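Orotidine 5'-phosphate decarboxylase (Sulfolobus solfataricus, PDB 4DBD) probably catalyses the decarboxylation of orotidine 5'-monophosphate to uridine 5'-monophosphate, the last step of de novo UMP synthesis. Local coordinates at residues A[186-189]-A[190-194]; A[195-198]-A[199-203]. All coordinates share one frame; numbering follows the deposited sequence.

Contact 1 (A[186-189]-A[190-194]); sequences IGRS and IYNAG. With SO4 (sulfate ion), chain B.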
ATOM      1  N   ILE A 186      -9.005   0.272  16.572  1.00 16.46           N
ATOM      2  CA  ILE A 186      -9.540  -1.020  16.963  1.00 17.39           C
ATOM      3  C   ILE A 186     -10.437  -1.559  15.862  1.00 20.99           C
ATOM      4  O   ILE A 186     -11.353  -0.872  15.389  1.00 17.05           O
ATOM      5  CB  ILE A 186     -10.310  -0.899  18.295  1.00 19.20           C
ATOM      6  CG1 ILE A 186      -9.417  -0.217  19.335  1.00 21.07           C
ATOM      7  CG2 ILE A 186     -10.769  -2.272  18.780  1.00 23.48           C
ATOM      8  CD1 ILE A 186     -10.097   0.092  20.646  1.00 24.33           C
ATOM      9  N   GLY A 187     -10.150  -2.782  15.435  1.00 17.09           N
ATOM     10  CA  GLY A 187     -10.879  -3.405  14.350  1.00 16.77           C
ATOM     11  C   GLY A 187     -11.687  -4.592  14.822  1.00 17.57           C
ATOM     12  O   GLY A 187     -12.821  -4.436  15.271  1.00 17.19           O
ATOM     13  N   ARG A 188     -11.087  -5.779  14.750  1.00 15.09           N
ATOM     14  CA  ARG A 188     -11.805  -7.035  14.997  1.00 20.01           C
ATOM     15  C   ARG A 188     -12.532  -7.084  16.338  1.00 19.39           C
ATOM     16  O   ARG A 188     -13.631  -7.638  16.427  1.00 21.20           O
ATOM     17  CB  ARG A 188     -10.848  -8.232  14.884  1.00 21.02           C
ATOM     18  CG  ARG A 188     -10.592  -8.665  13.445  1.00 27.29           C
ATOM     19  CD  ARG A 188      -9.431  -9.619  13.358  1.00 27.15           C
ATOM     20  NE  ARG A 188      -8.159  -8.906  13.416  1.00 28.27           N
ATOM     21  CZ  ARG A 188      -6.975  -9.493  13.279  1.00 29.92           C
ATOM     22  NH1 ARG A 188      -6.915 -10.804  13.078  1.00 26.62           N
ATOM     23  NH2 ARG A 188      -5.860  -8.765  13.334  1.00 25.10           N
ATOM     24  N   SER A 189     -11.911  -6.530  17.373  1.00 19.98           N
ATOM     25  CA  SER A 189     -12.521  -6.483  18.701  1.00 21.87           C
ATOM     26  C   SER A 189     -13.947  -5.919  18.646  1.00 23.70           C
ATOM     27  O   SER A 189     -14.801  -6.282  19.448  1.00 24.19           O
ATOM     28  CB  SER A 189     -11.662  -5.648  19.646  1.00 19.29           C
ATOM     29  OG  SER A 189     -10.448  -6.317  19.949  1.00 37.70           O
ATOM     30  N   ILE A 190     -14.205  -5.035  17.685  1.00 21.45           N
ATOM     31  CA  ILE A 190     -15.532  -4.439  17.540  1.00 16.23           C
ATOM     32  C   ILE A 190     -16.342  -5.097  16.430  1.00 21.80           C
ATOM     33  O   ILE A 190     -17.448  -5.603  16.676  1.00 22.51           O
ATOM     34  CB  ILE A 190     -15.422  -2.916  17.271  1.00 15.78           C
ATOM     35  CG1 ILE A 190     -14.862  -2.205  18.521  1.00 19.22           C
ATOM     36  CG2 ILE A 190     -16.773  -2.340  16.823  1.00 15.66           C
ATOM     37  CD1 ILE A 190     -14.204  -0.876  18.257  1.00 19.55           C
ATOM     38  N   TYR A 191     -15.812  -5.105  15.206  1.00 21.39           N
ATOM     39  CA  TYR A 191     -16.633  -5.527  14.073  1.00 21.48           C
ATOM     40  C   TYR A 191     -16.905  -7.031  13.993  1.00 21.55           C
ATOM     41  O   TYR A 191     -17.830  -7.453  13.281  1.00 23.63           O
ATOM     42  CB  TYR A 191     -16.140  -4.932  12.732  1.00 21.49           C
ATOM     43  CG  TYR A 191     -14.795  -5.413  12.217  1.00 20.30           C
ATOM     44  CD1 TYR A 191     -14.633  -6.710  11.756  1.00 24.68           C
ATOM     45  CD2 TYR A 191     -13.699  -4.547  12.150  1.00 20.09           C
ATOM     46  CE1 TYR A 191     -13.409  -7.151  11.262  1.00 24.29           C
ATOM     47  CE2 TYR A 191     -12.462  -4.981  11.652  1.00 16.09           C
ATOM     48  CZ  TYR A 191     -12.334  -6.285  11.207  1.00 18.17           C
ATOM     49  OH  TYR A 191     -11.129  -6.748  10.706  1.00 21.53           O
ATOM     50  N   ASN A 192     -16.124  -7.828  14.724  1.00 21.79           N
ATOM     51  CA  ASN A 192     -16.365  -9.268  14.834  1.00 23.20           C
ATOM     52  C   ASN A 192     -17.058  -9.657  16.148  1.00 35.09           C
ATOM     53  O   ASN A 192     -17.212 -10.848  16.450  1.00 27.30           O
ATOM     54  CB  ASN A 192     -15.064 -10.067  14.688  1.00 26.15           C
ATOM     55  CG  ASN A 192     -14.663 -10.293  13.233  1.00 22.28           C
ATOM     56  OD1 ASN A 192     -15.450 -10.084  12.312  1.00 22.76           O
ATOM     57  ND2 ASN A 192     -13.427 -10.746  13.030  1.00 27.07           N
ATOM     58  N   ALA A 193     -17.454  -8.664  16.942  1.00 33.37           N
ATOM     59  CA  ALA A 193     -18.153  -8.949  18.197  1.00 30.09           C
ATOM     60  C   ALA A 193     -19.612  -9.304  17.911  1.00 31.13           C
ATOM     61  O   ALA A 193     -20.158  -8.933  16.865  1.00 34.37           O
ATOM     62  CB  ALA A 193     -18.058  -7.769  19.150  1.00 24.72           C
ATOM     63  N   GLY A 194     -20.240 -10.037  18.830  1.00 39.38           N
ATOM     64  CA  GLY A 194     -21.652 -10.354  18.701  1.00 44.75           C
ATOM     65  C   GLY A 194     -22.433  -9.075  18.493  1.00 39.08           C
ATOM     66  O   GLY A 194     -23.160  -8.921  17.504  1.00 41.71           O
TER
HETATM   67  S   SO4 B 301      -7.466  -5.230  14.207  0.69 23.19           S
HETATM   68  O1  SO4 B 301      -7.089  -4.273  13.163  0.69 25.35           O
HETATM   69  O2  SO4 B 301      -8.513  -6.111  13.713  0.69 18.71           O
HETATM   70  O3  SO4 B 301      -6.302  -6.046  14.571  0.69 25.33           O
HETATM   71  O4  SO4 B 301      -7.935  -4.498  15.384  0.69 25.20           O
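Tyr191 lays one face of its ring over the backbone of Arg188, with Arg188 CA 3.9 Å from the ring centroid in a CH-pi contact. Its CG sits between the backbone N and the carbonyl carbon (chi1 67°), which folds the ring back over the start of the short helix. There Tyr191 CE2 lies 3.3 Å from Gly187 C and the hydroxyl OH 3.4 Å from Arg188 CG; OH itself hydrogen-bonds Tyr67 of the second subunit. Gly187, the N-cap residue, offers its carbonyl O to two donors from opposite faces, Ile190 N (2.8 Å) and Tyr191 N (3.1 Å). On the buried flank Ile186 CG2 meets Ile190 CD1 at 3.7 Å, next to strand 6-10. The far flank is looser: Asn192 is exposed, its ND2 merely lying alongside Arg188 CG while OD1 hydrogen-bonds Lys12. Replacing Tyr191 by an alanine would probably uncover the Arg188 backbone and leave Tyr67 of the second subunit without its hydroxyl partner. Beyond the ring a sulfate is gripped at the helix N-terminus: Gly187 N reaches O4, and Arg188 N (2.8 Å) and NE (2.8 Å) converge on O2. The guanidinium meets the ion edge-on, NH2 bonding O3. With Gln169 NE2 a further donor, this tetrahedral-anion site is consistent with binding the substrate phosphate, as in other phosphate-binding TIM barrels.

Contact 2 (A[195-198]-A[199-203]); sequences NPLT and ALRTI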
ATOM      1  N   ASN A 195     -22.268  -8.141  19.424  1.00 32.64           N
ATOM      2  CA  ASN A 195     -22.860  -6.820  19.259  1.00 34.62           C
ATOM      3  C   ASN A 195     -21.772  -5.759  19.196  1.00 23.18           C
ATOM      4  O   ASN A 195     -21.226  -5.369  20.227  1.00 25.14           O
ATOM      5  CB  ASN A 195     -23.854  -6.517  20.389  1.00 28.50           C
ATOM      6  CG  ASN A 195     -24.773  -5.357  20.056  1.00 33.48           C
ATOM      7  OD1 ASN A 195     -24.332  -4.325  19.550  1.00 29.80           O
ATOM      8  ND2 ASN A 195     -26.063  -5.531  20.319  1.00 26.90           N
ATOM      9  N   PRO A 196     -21.444  -5.299  17.976  1.00 29.17           N
ATOM     10  CA  PRO A 196     -20.378  -4.308  17.800  1.00 19.60           C
ATOM     11  C   PRO A 196     -20.595  -3.031  18.602  1.00 26.55           C
ATOM     12  O   PRO A 196     -19.618  -2.465  19.094  1.00 20.70           O
ATOM     13  CB  PRO A 196     -20.446  -3.988  16.303  1.00 20.13           C
ATOM     14  CG  PRO A 196     -20.985  -5.221  15.682  1.00 32.01           C
ATOM     15  CD  PRO A 196     -21.987  -5.758  16.681  1.00 26.77           C
ATOM     16  N   LEU A 197     -21.838  -2.561  18.717  1.00 20.41           N
ATOM     17  CA  LEU A 197     -22.074  -1.358  19.513  1.00 23.74           C
ATOM     18  C   LEU A 197     -21.789  -1.622  20.993  1.00 19.92           C
ATOM     19  O   LEU A 197     -21.196  -0.794  21.680  1.00 18.97           O
ATOM     20  CB  LEU A 197     -23.504  -0.837  19.330  1.00 20.06           C
ATOM     21  CG  LEU A 197     -23.875   0.404  20.150  1.00 28.29           C
ATOM     22  CD1 LEU A 197     -22.817   1.517  20.073  1.00 27.91           C
ATOM     23  CD2 LEU A 197     -25.250   0.930  19.709  1.00 28.29           C
ATOM     24  N   THR A 198     -22.239  -2.768  21.486  1.00 23.80           N
ATOM     25  CA  THR A 198     -21.999  -3.115  22.885  1.00 24.79           C
ATOM     26  C   THR A 198     -20.507  -3.210  23.186  1.00 24.30           C
ATOM     27  O   THR A 198     -20.039  -2.703  24.205  1.00 17.86           O
ATOM     28  CB  THR A 198     -22.692  -4.430  23.273  1.00 28.82           C
ATOM     29  OG1 THR A 198     -24.095  -4.322  23.006  1.00 24.30           O
ATOM     30  CG2 THR A 198     -22.489  -4.723  24.754  1.00 24.37           C
ATOM     31  N   ALA A 199     -19.762  -3.857  22.298  1.00 23.41           N
ATOM     32  CA  ALA A 199     -18.315  -3.967  22.482  1.00 23.07           C
ATOM     33  C   ALA A 199     -17.635  -2.598  22.441  1.00 23.94           C
ATOM     34  O   ALA A 199     -16.790  -2.294  23.281  1.00 18.83           O
ATOM     35  CB  ALA A 199     -17.713  -4.909  21.462  1.00 24.21           C
ATOM     36  N   LEU A 200     -18.009  -1.752  21.485  1.00 23.10           N
ATOM     37  CA  LEU A 200     -17.474  -0.399  21.493  1.00 18.16           C
ATOM     38  C   LEU A 200     -17.770   0.312  22.817  1.00 18.42           C
ATOM     39  O   LEU A 200     -16.901   0.965  23.377  1.00 18.13           O
ATOM     40  CB  LEU A 200     -17.984   0.421  20.294  1.00 21.96           C
ATOM     41  CG  LEU A 200     -17.662   1.924  20.326  1.00 22.20           C
ATOM     42  CD1 LEU A 200     -16.154   2.217  20.364  1.00 20.90           C
ATOM     43  CD2 LEU A 200     -18.320   2.633  19.134  1.00 21.09           C
ATOM     44  N   ARG A 201     -18.989   0.186  23.336  1.00 23.01           N
ATOM     45  CA  ARG A 201     -19.308   0.864  24.594  1.00 22.12           C
ATOM     46  C   ARG A 201     -18.471   0.320  25.766  1.00 22.56           C
ATOM     47  O   ARG A 201     -17.980   1.075  26.601  1.00 23.58           O
ATOM     48  CB  ARG A 201     -20.817   0.803  24.884  1.00 25.71           C
ATOM     49  CG  ARG A 201     -21.655   1.461  23.783  1.00 26.19           C
ATOM     50  CD  ARG A 201     -23.117   1.745  24.165  1.00 31.77           C
ATOM     51  NE  ARG A 201     -23.578   2.946  23.459  1.00 37.13           N
ATOM     52  CZ  ARG A 201     -24.782   3.117  22.909  1.00 38.16           C
ATOM     53  NH1 ARG A 201     -25.708   2.166  22.965  1.00 30.18           N
ATOM     54  NH2 ARG A 201     -25.056   4.261  22.294  1.00 36.27           N
ATOM     55  N   THR A 202     -18.297  -0.995  25.808  1.00 19.92           N
ATOM     56  CA  THR A 202     -17.505  -1.637  26.849  1.00 27.28           C
ATOM     57  C   THR A 202     -16.040  -1.189  26.774  1.00 18.43           C
ATOM     58  O   THR A 202     -15.426  -0.825  27.784  1.00 23.25           O
ATOM     59  CB  THR A 202     -17.597  -3.160  26.714  1.00 27.21           C
ATOM     60  OG1 THR A 202     -18.971  -3.578  26.837  1.00 27.50           O
ATOM     61  CG2 THR A 202     -16.745  -3.851  27.767  1.00 24.85           C
ATOM     62  N   ILE A 203     -15.489  -1.202  25.561  1.00 23.44           N
ATOM     63  CA  ILE A 203     -14.115  -0.756  25.324  1.00 20.10           C
ATOM     64  C   ILE A 203     -13.935   0.721  25.674  1.00 19.08           C
ATOM     65  O   ILE A 203     -12.930   1.109  26.273  1.00 22.68           O
ATOM     66  CB  ILE A 203     -13.714  -0.990  23.855  1.00 23.71           C
ATOM     67  CG1 ILE A 203     -13.602  -2.497  23.580  1.00 16.82           C
ATOM     68  CG2 ILE A 203     -12.425  -0.235  23.518  1.00 21.13           C
ATOM     69  CD1 ILE A 203     -13.563  -2.852  22.109  1.00 18.89           C
TER
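Leu197 sets both methyls against one face of the Arg201 guanidinium, one helical turn on: CD1 lies over the centre of that face, 3.7 Å from the plane, and CD2 comes 3.5 Å from Arg201 NH1. Leucine CG stands anti to the backbone N (chi1 178°), carrying the methyls out to the arginine, whose chain bends at chi3. Nearer the backbone, Arg201 CG rests 3.1 Å from Leu197 O, the same carbonyl that accepts from Arg201 N. At the next residue, on the exposed side, Thr198 O takes two bonds from Thr202, one turn on: the backbone N at 2.9 Å and OG1 at 3.0 Å, the hydroxyl standing above the carbonyl plane. These pairs belong to the first turns of helix 196-210, the long helix that comes after the last TIM-barrel strand and the short helix 188-191, and packs against helix 16-22. Asn195 caps its start: OD1 accepts a bond from Thr198 N at 3.2 Å and a weak one from Leu197 N, while the backbone O receives Ala199 N almost straight on, with a C=O...N angle of 166°. Farther out, Arg201 NE forms a salt bridge with Glu25, which probably helps hold the guanidinium flat against the leucine, and Leu200 and Pro196 both reach Met22 of helix 16-22.

How the contacts relate
Contact 1 comes first along the chain, running from the end of strand 183-186, last of the eight parallel barrel strands, through helix 188-191; contact 2 follows at once, opening helix 196-210. Their centres lie about 8 Å apart, and the turn at 192-195 brings the long helix back against the short one. Apolar atoms join them: Ala193 CB meets Ala199 CB at 3.7 Å, Ile186 CD1 meets Ile203 CG2 at 3.7 Å, and Pro196 packs on Ile190. The sulfate-binding turn after the last strand thus packs directly on the start of the outer helix 196-210, with contact 1 reaching the second subunit while contact 2 turns toward helix 16-22.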